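Long-range contacts in urocanate hydratase (Paenibacillus sp. Soil724D2, PDB 7NED), which probably catalyses the NAD+-dependent hydration of thiourocanate, a step in the bacterial breakdown of ergothioneine: residues G404-T409 and L512-G517; V520-D525 and D539-I543. One frame throughout, in Å; residues are numbered along the deposited sequence.

Contact 1. Residues G404-T409 and L512-G517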
loop_
_atom_site.group_PDB
_atom_site.type_symbol
_atom_site.label_atom_id
_atom_site.label_comp_id
_atom_site.label_asym_id
_atom_site.label_seq_id
_atom_site.Cartn_x
_atom_site.Cartn_y
_atom_site.Cartn_z
ATOM N N GLY A 404 -3.538 -24.878 -5.376
ATOM C CA GLY A 404 -2.675 -24.392 -4.325
ATOM C C GLY A 404 -1.202 -24.333 -4.702
ATOM O O GLY A 404 -0.813 -24.306 -5.880
ATOM N N HIS A 405 -0.358 -24.331 -3.669
ATOM C CA HIS A 405 1.063 -24.076 -3.859
ATOM C C HIS A 405 1.712 -25.216 -4.633
ATOM O O HIS A 405 1.570 -26.390 -4.275
ATOM C CB HIS A 405 1.750 -23.906 -2.501
ATOM C CG HIS A 405 3.212 -23.621 -2.609
ATOM N ND1 HIS A 405 3.703 -22.383 -2.968
ATOM C CD2 HIS A 405 4.292 -24.422 -2.451
ATOM C CE1 HIS A 405 5.022 -22.431 -3.013
ATOM N NE2 HIS A 405 5.406 -23.654 -2.691
ATOM N N GLY A 406 2.461 -24.868 -5.667
ATOM C CA GLY A 406 3.149 -25.831 -6.489
ATOM C C GLY A 406 2.270 -26.306 -7.628
ATOM O O GLY A 406 2.745 -26.434 -8.755
ATOM N N ASP A 407 0.988 -26.542 -7.359
ATOM C CA ASP A 407 0.063 -26.923 -8.432
ATOM C C ASP A 407 -0.129 -25.792 -9.438
ATOM O O ASP A 407 -0.133 -26.038 -10.658
ATOM C CB ASP A 407 -1.281 -27.344 -7.844
ATOM C CG ASP A 407 -1.240 -28.722 -7.230
ATOM O OD1 ASP A 407 -0.226 -29.424 -7.405
ATOM O OD2 ASP A 407 -2.212 -29.098 -6.555
ATOM N N ARG A 408 -0.273 -24.541 -8.968
ATOM C CA ARG A 408 -0.373 -23.438 -9.924
ATOM C C ARG A 408 0.827 -23.447 -10.845
ATOM O O ARG A 408 0.698 -23.303 -12.069
ATOM C CB ARG A 408 -0.487 -22.072 -9.216
ATOM C CG ARG A 408 -1.771 -21.903 -8.481
ATOM C CD ARG A 408 -1.996 -20.493 -7.979
ATOM N NE ARG A 408 -2.869 -20.530 -6.807
ATOM C CZ ARG A 408 -3.243 -19.451 -6.141
ATOM N NH1 ARG A 408 -2.822 -18.258 -6.563
ATOM N NH2 ARG A 408 -3.995 -19.554 -5.051
ATOM N N THR A 409 2.018 -23.614 -10.259
ATOM C CA THR A 409 3.250 -23.593 -11.037
ATOM C C THR A 409 3.279 -24.746 -12.035
ATOM O O THR A 409 3.615 -24.561 -13.207
ATOM C CB THR A 409 4.434 -23.679 -10.073
ATOM O OG1 THR A 409 4.369 -22.571 -9.162
ATOM C CG2 THR A 409 5.775 -23.688 -10.829
ATOM N N LEU A 512 4.739 -17.744 -9.663
ATOM C CA LEU A 512 3.689 -18.569 -9.079
ATOM C C LEU A 512 4.158 -19.217 -7.767
ATOM O O LEU A 512 3.400 -19.280 -6.793
ATOM C CB LEU A 512 3.208 -19.614 -10.111
ATOM C CG LEU A 512 2.424 -18.951 -11.275
ATOM C CD1 LEU A 512 2.137 -19.924 -12.454
ATOM C CD2 LEU A 512 1.103 -18.300 -10.789
ATOM N N ASN A 513 5.403 -19.704 -7.706
ATOM C CA ASN A 513 5.872 -20.250 -6.425
ATOM C C ASN A 513 5.842 -19.187 -5.320
ATOM O O ASN A 513 5.564 -19.499 -4.160
ATOM C CB ASN A 513 7.287 -20.793 -6.544
ATOM C CG ASN A 513 7.363 -22.105 -7.279
ATOM O OD1 ASN A 513 6.378 -22.854 -7.402
ATOM N ND2 ASN A 513 8.574 -22.429 -7.721
ATOM N N ASN A 514 6.154 -17.934 -5.648
ATOM C CA ASN A 514 6.166 -16.893 -4.609
ATOM C C ASN A 514 4.787 -16.311 -4.346
ATOM O O ASN A 514 4.516 -15.833 -3.234
ATOM C CB ASN A 514 7.130 -15.751 -4.998
ATOM C CG ASN A 514 8.563 -16.206 -5.046
ATOM O OD1 ASN A 514 8.867 -17.305 -4.569
ATOM N ND2 ASN A 514 9.447 -15.411 -5.675
ATOM N N ASP A 515 3.912 -16.319 -5.348
ATOM C CA ASP A 515 2.558 -15.832 -5.129
ATOM C C ASP A 515 1.822 -16.750 -4.166
ATOM O O ASP A 515 1.213 -16.282 -3.198
ATOM C CB ASP A 515 1.831 -15.713 -6.462
ATOM C CG ASP A 515 0.526 -14.936 -6.352
ATOM O OD1 ASP A 515 0.505 -13.836 -5.755
ATOM O OD2 ASP A 515 -0.501 -15.427 -6.888
ATOM N N THR A 516 1.930 -18.073 -4.361
ATOM C CA THR A 516 1.332 -18.970 -3.382
ATOM C C THR A 516 2.207 -19.117 -2.146
ATOM O O THR A 516 1.675 -19.253 -1.043
ATOM C CB THR A 516 1.053 -20.353 -4.000
ATOM O OG1 THR A 516 2.223 -20.858 -4.645
ATOM C CG2 THR A 516 -0.046 -20.202 -5.043
ATOM N N GLY A 517 3.530 -19.087 -2.305
ATOM C CA GLY A 517 4.399 -19.321 -1.166
ATOM C C GLY A 517 4.199 -18.290 -0.072
ATOM O O GLY A 517 4.144 -18.622 1.111
HETATM O O HOH W 1 2.476 -22.458 -7.173
HETATM O O HOH W 2 -1.558 -17.130 -8.699
#
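Here the N-terminus of helix 407-420 docks against the middle of helix 502-525, a helix-to-helix contact inside the urocanase C-terminal domain. Gly406 is the N-cap; its positive phi would press a CB against the preceding carbonyl, so glycine suits the turn into the helix. His405, just before it, has a t chi1 that carries its imidazole across to the other helix, where ND1 donates a hydrogen bond to Thr516 OG1 (2.7 Å). Thr516 takes the p rotamer, which lets OG1 also donate back to Leu512 O (2.9 Å) while CG2 lies over one face of the Arg408 guanidinium, 3.3 Å from its NE. Glycine suits position 517 because an ideal CB there would clash with Asn513 O; from His405 CE1 it would lie 3.5 Å, an ordinary contact distance. Thr409, in the m rotamer, donates from OG1 to Asn513 OD1 (2.7 Å), and its OG1 also packs on Leu512 CB at 3.3 Å. The extended Arg408 side chain, long enough to cross the interface, forms a salt bridge with Asp436 and only a long one from NH1 to Asp515 OD2 (3.7 Å); Asp515 in turn pairs with Arg432. Water 2 fills the gap, 2.7 Å from both Arg408 NH1 and Asp515 OD2. Water 1 accepts from Gly406 N at 2.8 Å and donates to Thr409 OG1 at 2.7 Å.

Contact 2. Residues V520-D525 and D539-I543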
loop_
_atom_site.group_PDB
_atom_site.type_symbol
_atom_site.label_atom_id
_atom_site.label_comp_id
_atom_site.label_asym_id
_atom_site.label_seq_id
_atom_site.Cartn_x
_atom_site.Cartn_y
_atom_site.Cartn_z
ATOM N N VAL A 520 0.920 -19.066 1.776
ATOM C CA VAL A 520 1.032 -20.057 2.855
ATOM C C VAL A 520 1.669 -19.431 4.086
ATOM O O VAL A 520 1.213 -19.635 5.212
ATOM C CB VAL A 520 1.835 -21.286 2.409
ATOM C CG1 VAL A 520 1.940 -22.264 3.598
ATOM C CG2 VAL A 520 1.144 -21.936 1.213
ATOM N N LEU A 521 2.748 -18.681 3.893
ATOM C CA LEU A 521 3.428 -18.147 5.071
ATOM C C LEU A 521 2.570 -17.132 5.800
ATOM O O LEU A 521 2.690 -17.000 7.023
ATOM C CB LEU A 521 4.775 -17.518 4.713
ATOM C CG LEU A 521 5.871 -18.442 4.204
ATOM C CD1 LEU A 521 7.224 -17.773 4.282
ATOM C CD2 LEU A 521 5.881 -19.713 5.079
ATOM N N ARG A 522 1.701 -16.399 5.085
ATOM C CA ARG A 522 0.846 -15.438 5.782
ATOM C C ARG A 522 -0.071 -16.143 6.778
ATOM O O ARG A 522 -0.281 -15.652 7.893
ATOM C CB ARG A 522 0.022 -14.627 4.767
ATOM C CG ARG A 522 -0.720 -13.472 5.365
ATOM C CD ARG A 522 -2.159 -13.858 5.777
ATOM N NE ARG A 522 -2.749 -12.731 6.466
ATOM C CZ ARG A 522 -2.564 -12.476 7.754
ATOM N NH1 ARG A 522 -1.813 -13.292 8.497
ATOM N NH2 ARG A 522 -3.123 -11.399 8.305
ATOM N N TYR A 523 -0.662 -17.276 6.377
ATOM C CA TYR A 523 -1.505 -18.041 7.285
ATOM C C TYR A 523 -0.661 -18.826 8.283
ATOM O O TYR A 523 -1.064 -18.976 9.438
ATOM C CB TYR A 523 -2.472 -18.958 6.487
ATOM C CG TYR A 523 -3.566 -18.085 5.942
ATOM C CD1 TYR A 523 -4.696 -17.832 6.698
ATOM C CD2 TYR A 523 -3.382 -17.361 4.755
ATOM C CE1 TYR A 523 -5.667 -16.933 6.267
ATOM C CE2 TYR A 523 -4.350 -16.452 4.316
ATOM C CZ TYR A 523 -5.479 -16.239 5.083
ATOM O OH TYR A 523 -6.465 -15.364 4.673
ATOM N N ALA A 524 0.517 -19.294 7.880
ATOM C CA ALA A 524 1.401 -19.930 8.857
ATOM C C ALA A 524 1.759 -18.961 9.974
ATOM O O ALA A 524 1.701 -19.314 11.159
ATOM C CB ALA A 524 2.667 -20.444 8.174
ATOM N N ASP A 525 2.090 -17.709 9.611
ATOM C CA ASP A 525 2.410 -16.697 10.602
ATOM C C ASP A 525 1.263 -16.484 11.565
ATOM O O ASP A 525 1.486 -16.188 12.741
ATOM C CB ASP A 525 2.742 -15.373 9.928
ATOM C CG ASP A 525 3.139 -14.315 10.927
ATOM O OD1 ASP A 525 4.319 -14.360 11.352
ATOM O OD2 ASP A 525 2.276 -13.475 11.310
ATOM N N ASP A 539 8.390 -27.548 1.485
ATOM C CA ASP A 539 9.718 -26.999 1.779
ATOM C C ASP A 539 9.760 -25.498 1.543
ATOM O O ASP A 539 10.736 -24.949 1.021
ATOM C CB ASP A 539 10.803 -27.717 0.991
ATOM C CG ASP A 539 10.846 -29.222 1.302
ATOM O OD1 ASP A 539 10.961 -30.036 0.351
ATOM O OD2 ASP A 539 10.796 -29.585 2.507
ATOM N N ILE A 540 8.692 -24.823 1.961
ATOM C CA ILE A 540 8.682 -23.366 1.934
ATOM C C ILE A 540 9.588 -22.861 3.045
ATOM O O ILE A 540 9.558 -23.371 4.171
ATOM C CB ILE A 540 7.254 -22.840 2.099
ATOM C CG1 ILE A 540 6.334 -23.512 1.057
ATOM C CG2 ILE A 540 7.261 -21.295 1.958
ATOM C CD1 ILE A 540 4.826 -23.076 1.106
ATOM N N ARG A 541 10.403 -21.857 2.748
ATOM C CA ARG A 541 11.422 -21.439 3.722
ATOM C C ARG A 541 10.811 -20.408 4.671
ATOM O O ARG A 541 10.966 -19.194 4.537
ATOM C CB ARG A 541 12.655 -20.945 2.996
ATOM C CG ARG A 541 13.228 -22.025 2.109
ATOM C CD ARG A 541 14.419 -21.558 1.297
ATOM N NE ARG A 541 15.491 -21.173 2.201
ATOM C CZ ARG A 541 16.602 -20.549 1.818
ATOM N NH1 ARG A 541 16.765 -20.211 0.538
ATOM N NH2 ARG A 541 17.534 -20.250 2.714
ATOM N N TRP A 542 10.079 -20.929 5.642
ATOM C CA TRP A 542 9.489 -20.141 6.712
ATOM C C TRP A 542 10.551 -19.853 7.780
ATOM O O TRP A 542 11.082 -20.774 8.404
ATOM C CB TRP A 542 8.306 -20.924 7.291
ATOM C CG TRP A 542 7.455 -20.213 8.278
ATOM C CD1 TRP A 542 7.418 -18.881 8.517
ATOM C CD2 TRP A 542 6.519 -20.818 9.176
ATOM N NE1 TRP A 542 6.506 -18.606 9.514
ATOM C CE2 TRP A 542 5.950 -19.788 9.939
ATOM C CE3 TRP A 542 6.118 -22.145 9.416
ATOM C CZ2 TRP A 542 4.998 -20.025 10.928
ATOM C CZ3 TRP A 542 5.144 -22.382 10.386
ATOM C CH2 TRP A 542 4.587 -21.335 11.117
ATOM N N ILE A 543 10.850 -18.585 8.008
ATOM C CA ILE A 543 11.850 -18.211 9.011
ATOM C C ILE A 543 11.279 -18.332 10.421
ATOM O O ILE A 543 10.176 -17.851 10.715
ATOM C CB ILE A 543 12.351 -16.786 8.744
ATOM C CG1 ILE A 543 12.978 -16.734 7.356
ATOM C CG2 ILE A 543 13.315 -16.362 9.842
ATOM C CD1 ILE A 543 13.505 -15.319 6.936
HETATM O O HOH W 3 6.113 -16.058 10.665
#
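This is an apolar helix-to-tail contact: the C-terminal tail, leaving helix 529-538, packs back along the last turns of helix 502-525. The two helices and the tail thus form a compact helical hairpin with a return segment at the end of the chain. A Schellman motif closes helix 529-538, with Asp539 at positive phi, and the chain then runs on without regular structure. An inverse gamma turn centred on Arg541, with Trp542 N bonded to Ile540 O at 2.9 Å, bends the tail so that the CA-to-CB bonds of Ile540 and Trp542 point toward the helix while that of Arg541 points away. Branched Ile540 fills the space beside the helix, its CD1 3.7 Å from Val520 CB and its CG2 3.8 Å from Leu521 CD2. Leu521, whose CA-to-CB bond points sideways but whose end comes nearer, brings the same CD2 between the two tail residues, 3.5 Å from Trp542 CB. One turn on, small Ala524 lets the flat indole come close to the helix, a fit that a bulkier residue would hinder. The outward Arg541 forms a salt bridge with Glu69 of the second subunit, and Asp525 does so with Lys77 of that subunit, so the tail also belongs to the dimer interface. No direct hydrogen bond joins the two segments, but water 3 links Trp542 NE1 (2.8 Å) to Asp525 OD1 (2.6 Å). Over the six-membered ring of Trp542, Ala524 CB makes a CH-pi contact, 3.6 Å from the centroid and 10° off the normal.

In the fold
Helix 502-525 serves both contacts, its middle in contact 1 and its final turns in contact 2, with centres about 12 Å apart. Contact 1 is the more buried and suits its interior place with directed polar chemistry: hydrogen bonds, bound waters and charges with partners on strand 428-441. Contact 2 lies farther from the chain's centre, is only partly buried, and relies on aliphatic and aromatic packing, its charged groups turning to the second subunit. That subunit also meets contact 1, through Asn514. The two sites adjoin where the His405 ring packs on Ile540, so the tail covers part of the polar contact.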